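Local coordinates for prohead core protein protease (Enterobacteria phage T4, PDB 5JBL), which acts as a serine protease of the prohead inner core, activated by autocatalytic cleavage once prohead assembly is complete, and processes many prohead proteins, at residues A98-V110 / F180-P192. The protein carries 3 engineered substitutions. Numbering follows the deposited sequence.
Sequences ALGELNAPPRANV and FKLTVGVDAVWGP. Engineered in segment 98-110: Ala104 (natural residue His).
Asp187 reaches across to the backbone of Glu101: its OD1 accepts from Glu101 N at 2.7 Å, on the anti side of the carboxylate and 15° out of its plane. Asp187 CG lies anti to its own carbonyl carbon (chi1 -67°), which carries OD2 to 3.5 Å from CB of Ala104, the engineered replacement of the active-site histidine. The backbones run parallel here, bridged at Leu102–Ala188, where Ala188 N donates to Glu101 O (2.8 Å) and Asn103 N to Ala188 O (2.7 Å). Just upstream, Gly100 CA comes 3.1 Å from Val186 O, a CA-H...O contact. Farther along the loop Thr183 OG1 donates to a lone pair of Ala108 O, in the carbonyl plane (2.8 Å), while Val184 CG2 packs beside Val110.

One shell out, Arg107 holds the Glu101 carboxylate in a salt bridge through its two terminal nitrogens, Arg107 NH1 to Glu101 OE2 at 2.8 Å and Arg107 NH2 to Glu101 OE1 at 2.9 Å. Pro105 CG lies over the guanidinium face. Arg161 forms salt bridges to both Asp187 and Glu101. Val189 packs on Ala159, another changed active-site residue, probably serine in the natural enzyme. The two acidic side chains lie alongside each other; these arginines probably offset their like charges, and Arg161 with Glu101 N fixes the Asp187 carboxylate beside position 104.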
loop_
_atom_site.group_PDB
_atom_site.type_symbol
_atom_site.label_atom_id
_atom_site.label_comp_id
_atom_site.label_asym_id
_atom_site.label_seq_id
_atom_site.Cartn_x
_atom_site.Cartn_y
_atom_site.Cartn_z
ATOM N N ALA C 98 1.574 -11.118 -21.749
ATOM C CA ALA C 98 2.077 -9.814 -22.200
ATOM C C ALA C 98 1.556 -8.681 -21.317
ATOM O O ALA C 98 0.853 -7.771 -21.749
ATOM C CB ALA C 98 1.726 -9.593 -23.671
ATOM N N LEU C 99 1.950 -8.749 -20.047
ATOM C CA LEU C 99 1.620 -7.737 -19.058
ATOM C C LEU C 99 2.451 -6.472 -19.250
ATOM O O LEU C 99 3.559 -6.488 -19.797
ATOM C CB LEU C 99 1.851 -8.286 -17.646
ATOM C CG LEU C 99 1.091 -9.576 -17.340
ATOM C CD1 LEU C 99 1.396 -10.112 -15.938
ATOM C CD2 LEU C 99 -0.408 -9.320 -17.500
ATOM N N GLY C 100 1.896 -5.351 -18.773
ATOM C CA GLY C 100 2.650 -4.122 -18.682
ATOM C C GLY C 100 2.281 -3.395 -17.407
ATOM O O GLY C 100 1.292 -3.722 -16.768
ATOM N N GLU C 101 3.081 -2.381 -17.069
ATOM C CA GLU C 101 2.996 -1.712 -15.782
ATOM C C GLU C 101 2.562 -0.264 -15.963
ATOM O O GLU C 101 2.416 0.233 -17.075
ATOM C CB GLU C 101 4.340 -1.785 -15.052
ATOM C CG GLU C 101 4.844 -3.226 -14.871
ATOM C CD GLU C 101 6.169 -3.338 -14.099
ATOM O OE1 GLU C 101 6.473 -2.466 -13.254
ATOM O OE2 GLU C 101 6.917 -4.315 -14.337
ATOM N N LEU C 102 2.352 0.407 -14.841
ATOM C CA LEU C 102 2.123 1.844 -14.811
ATOM C C LEU C 102 3.434 2.474 -14.356
ATOM O O LEU C 102 3.911 2.158 -13.263
ATOM C CB LEU C 102 0.972 2.191 -13.863
ATOM C CG LEU C 102 0.622 3.669 -13.619
ATOM C CD1 LEU C 102 0.329 4.357 -14.938
ATOM C CD2 LEU C 102 -0.596 3.757 -12.708
ATOM N N ASN C 103 4.025 3.318 -15.221
ATOM C CA ASN C 103 5.423 3.772 -15.185
ATOM C C ASN C 103 6.337 2.703 -15.760
ATOM O O ASN C 103 6.158 1.514 -15.470
ATOM C CB ASN C 103 5.895 4.120 -13.766
ATOM C CG ASN C 103 5.172 5.309 -13.194
ATOM O OD1 ASN C 103 4.845 6.248 -13.917
ATOM N ND2 ASN C 103 4.903 5.273 -11.889
ATOM N N ALA C 104 7.331 3.108 -16.556
ATOM C CA ALA C 104 8.274 2.154 -17.118
ATOM C C ALA C 104 9.476 2.064 -16.184
ATOM O O ALA C 104 10.270 3.011 -16.120
ATOM C CB ALA C 104 8.701 2.569 -18.519
ATOM N N PRO C 105 9.654 0.967 -15.464
ATOM C CA PRO C 105 10.756 0.864 -14.508
ATOM C C PRO C 105 12.045 0.471 -15.209
ATOM O O PRO C 105 12.023 -0.033 -16.346
ATOM C CB PRO C 105 10.274 -0.243 -13.561
ATOM C CG PRO C 105 9.486 -1.152 -14.461
ATOM C CD PRO C 105 8.795 -0.235 -15.462
ATOM N N PRO C 106 13.202 0.685 -14.570
ATOM C CA PRO C 106 14.478 0.348 -15.220
ATOM C C PRO C 106 14.815 -1.138 -15.137
ATOM O O PRO C 106 15.827 -1.550 -14.577
ATOM C CB PRO C 106 15.472 1.224 -14.449
ATOM C CG PRO C 106 14.911 1.242 -13.059
ATOM C CD PRO C 106 13.406 1.261 -13.225
ATOM N N ARG C 107 13.922 -1.973 -15.650
ATOM C CA ARG C 107 14.192 -3.401 -15.699
ATOM C C ARG C 107 13.516 -3.941 -16.945
ATOM O O ARG C 107 12.614 -3.310 -17.499
ATOM C CB ARG C 107 13.765 -4.125 -14.417
ATOM C CG ARG C 107 12.464 -3.688 -13.845
ATOM C CD ARG C 107 12.159 -4.364 -12.493
ATOM N NE ARG C 107 11.034 -3.668 -11.873
ATOM C CZ ARG C 107 9.779 -3.766 -12.297
ATOM N NH1 ARG C 107 9.494 -4.544 -13.343
ATOM N NH2 ARG C 107 8.814 -3.067 -11.695
ATOM N N ALA C 108 14.002 -5.082 -17.421
ATOM C CA ALA C 108 13.502 -5.652 -18.670
ATOM C C ALA C 108 12.222 -6.466 -18.511
ATOM O O ALA C 108 11.473 -6.613 -19.486
ATOM C CB ALA C 108 14.580 -6.529 -19.303
ATOM N N ASN C 109 11.966 -7.000 -17.324
ATOM C CA ASN C 109 10.863 -7.906 -17.036
ATOM C C ASN C 109 9.693 -7.157 -16.401
ATOM O O ASN C 109 9.881 -6.181 -15.675
ATOM C CB ASN C 109 11.348 -9.001 -16.078
ATOM C CG ASN C 109 11.896 -8.415 -14.763
ATOM O OD1 ASN C 109 12.922 -7.721 -14.754
ATOM N ND2 ASN C 109 11.202 -8.682 -13.653
ATOM N N VAL C 110 8.474 -7.622 -16.669
ATOM C CA VAL C 110 7.315 -7.082 -15.966
ATOM C C VAL C 110 7.196 -7.762 -14.609
ATOM O O VAL C 110 7.449 -8.965 -14.463
ATOM C CB VAL C 110 6.023 -7.235 -16.798
ATOM C CG1 VAL C 110 5.782 -8.672 -17.161
ATOM C CG2 VAL C 110 4.817 -6.740 -16.017
ATOM N N PHE C 180 17.641 -6.830 -31.643
ATOM C CA PHE C 180 16.795 -6.213 -30.636
ATOM C C PHE C 180 15.717 -7.183 -30.185
ATOM O O PHE C 180 15.112 -7.884 -30.999
ATOM C CB PHE C 180 16.129 -4.946 -31.182
ATOM C CG PHE C 180 15.074 -4.388 -30.267
ATOM C CD1 PHE C 180 13.730 -4.570 -30.542
ATOM C CD2 PHE C 180 15.432 -3.709 -29.114
ATOM C CE1 PHE C 180 12.765 -4.070 -29.702
ATOM C CE2 PHE C 180 14.477 -3.197 -28.263
ATOM C CZ PHE C 180 13.135 -3.377 -28.551
ATOM N N LYS C 181 15.475 -7.219 -28.882
ATOM C CA LYS C 181 14.473 -8.100 -28.308
ATOM C C LYS C 181 13.460 -7.252 -27.551
ATOM O O LYS C 181 13.834 -6.440 -26.699
ATOM C CB LYS C 181 15.114 -9.144 -27.391
ATOM C CG LYS C 181 14.099 -9.977 -26.621
ATOM C CD LYS C 181 14.773 -11.033 -25.761
ATOM C CE LYS C 181 13.766 -12.045 -25.231
ATOM N NZ LYS C 181 14.325 -12.819 -24.086
ATOM N N LEU C 182 12.185 -7.415 -27.880
ATOM C CA LEU C 182 11.118 -6.687 -27.208
ATOM C C LEU C 182 10.692 -7.482 -25.976
ATOM O O LEU C 182 10.281 -8.634 -26.099
ATOM C CB LEU C 182 9.939 -6.491 -28.166
ATOM C CG LEU C 182 8.757 -5.670 -27.633
ATOM C CD1 LEU C 182 9.228 -4.250 -27.336
ATOM C CD2 LEU C 182 7.637 -5.654 -28.656
ATOM N N THR C 183 10.787 -6.887 -24.791
ATOM C CA THR C 183 10.445 -7.630 -23.581
ATOM C C THR C 183 9.150 -7.180 -22.924
ATOM O O THR C 183 8.520 -7.980 -22.235
ATOM C CB THR C 183 11.588 -7.559 -22.553
ATOM O OG1 THR C 183 11.856 -6.201 -22.193
ATOM C CG2 THR C 183 12.853 -8.188 -23.121
ATOM N N VAL C 184 8.749 -5.922 -23.091
ATOM C CA VAL C 184 7.451 -5.443 -22.627
ATOM C C VAL C 184 6.908 -4.517 -23.700
ATOM O O VAL C 184 7.520 -3.482 -23.991
ATOM C CB VAL C 184 7.539 -4.696 -21.281
ATOM C CG1 VAL C 184 6.153 -4.194 -20.876
ATOM C CG2 VAL C 184 8.131 -5.599 -20.204
ATOM N N GLY C 185 5.762 -4.873 -24.285
ATOM C CA GLY C 185 5.242 -4.096 -25.398
ATOM C C GLY C 185 4.702 -2.735 -24.985
ATOM O O GLY C 185 4.876 -1.749 -25.712
ATOM N N VAL C 186 4.029 -2.660 -23.830
ATOM C CA VAL C 186 3.391 -1.425 -23.368
ATOM C C VAL C 186 3.455 -1.321 -21.847
ATOM O O VAL C 186 2.979 -2.209 -21.137
ATOM C CB VAL C 186 1.913 -1.320 -23.802
ATOM C CG1 VAL C 186 1.242 -0.139 -23.047
ATOM C CG2 VAL C 186 1.817 -1.118 -25.290
ATOM N N ASP C 187 4.007 -0.207 -21.358
ATOM C CA ASP C 187 3.736 0.344 -20.039
ATOM C C ASP C 187 2.952 1.640 -20.218
ATOM O O ASP C 187 3.230 2.415 -21.143
ATOM C CB ASP C 187 5.025 0.678 -19.266
ATOM C CG ASP C 187 5.838 -0.537 -18.895
ATOM O OD1 ASP C 187 5.266 -1.545 -18.411
ATOM O OD2 ASP C 187 7.077 -0.461 -19.047
ATOM N N ALA C 188 2.008 1.920 -19.319
ATOM C CA ALA C 188 1.355 3.224 -19.346
ATOM C C ALA C 188 2.214 4.239 -18.604
ATOM O O ALA C 188 2.677 3.982 -17.485
ATOM C CB ALA C 188 -0.049 3.143 -18.741
ATOM N N VAL C 189 2.447 5.394 -19.234
ATOM C CA VAL C 189 3.378 6.386 -18.713
ATOM C C VAL C 189 2.801 7.779 -18.881
ATOM O O VAL C 189 1.952 8.029 -19.736
ATOM C CB VAL C 189 4.770 6.296 -19.386
ATOM C CG1 VAL C 189 5.392 4.961 -19.092
ATOM C CG2 VAL C 189 4.666 6.505 -20.919
ATOM N N TRP C 190 3.283 8.696 -18.049
ATOM C CA TRP C 190 2.910 10.095 -18.171
ATOM C C TRP C 190 3.767 10.732 -19.258
ATOM O O TRP C 190 5.000 10.675 -19.194
ATOM C CB TRP C 190 3.085 10.815 -16.837
ATOM C CG TRP C 190 2.696 12.246 -16.926
ATOM C CD1 TRP C 190 1.431 12.757 -16.913
ATOM C CD2 TRP C 190 3.574 13.356 -17.082
ATOM N NE1 TRP C 190 1.466 14.114 -17.024
ATOM C CE2 TRP C 190 2.773 14.513 -17.141
ATOM C CE3 TRP C 190 4.962 13.488 -17.176
ATOM C CZ2 TRP C 190 3.313 15.783 -17.290
ATOM C CZ3 TRP C 190 5.497 14.749 -17.321
ATOM C CH2 TRP C 190 4.674 15.882 -17.374
ATOM N N GLY C 191 3.117 11.331 -20.253
ATOM C CA GLY C 191 3.807 11.800 -21.434
ATOM C C GLY C 191 4.633 13.043 -21.186
ATOM O O GLY C 191 4.132 14.075 -20.724
ATOM N N PRO C 192 5.933 12.966 -21.507
ATOM C CA PRO C 192 6.932 13.995 -21.186
ATOM C C PRO C 192 6.755 15.283 -21.983
ATOM O O PRO C 192 7.296 16.309 -21.562
ATOM C CB PRO C 192 8.258 13.312 -21.543
ATOM C CG PRO C 192 7.896 12.324 -22.601
ATOM C CD PRO C 192 6.524 11.827 -22.235
HETATM O O HOH W 1 3.199 -5.061 -22.389
HETATM O O HOH W 2 5.242 7.660 -16.105
#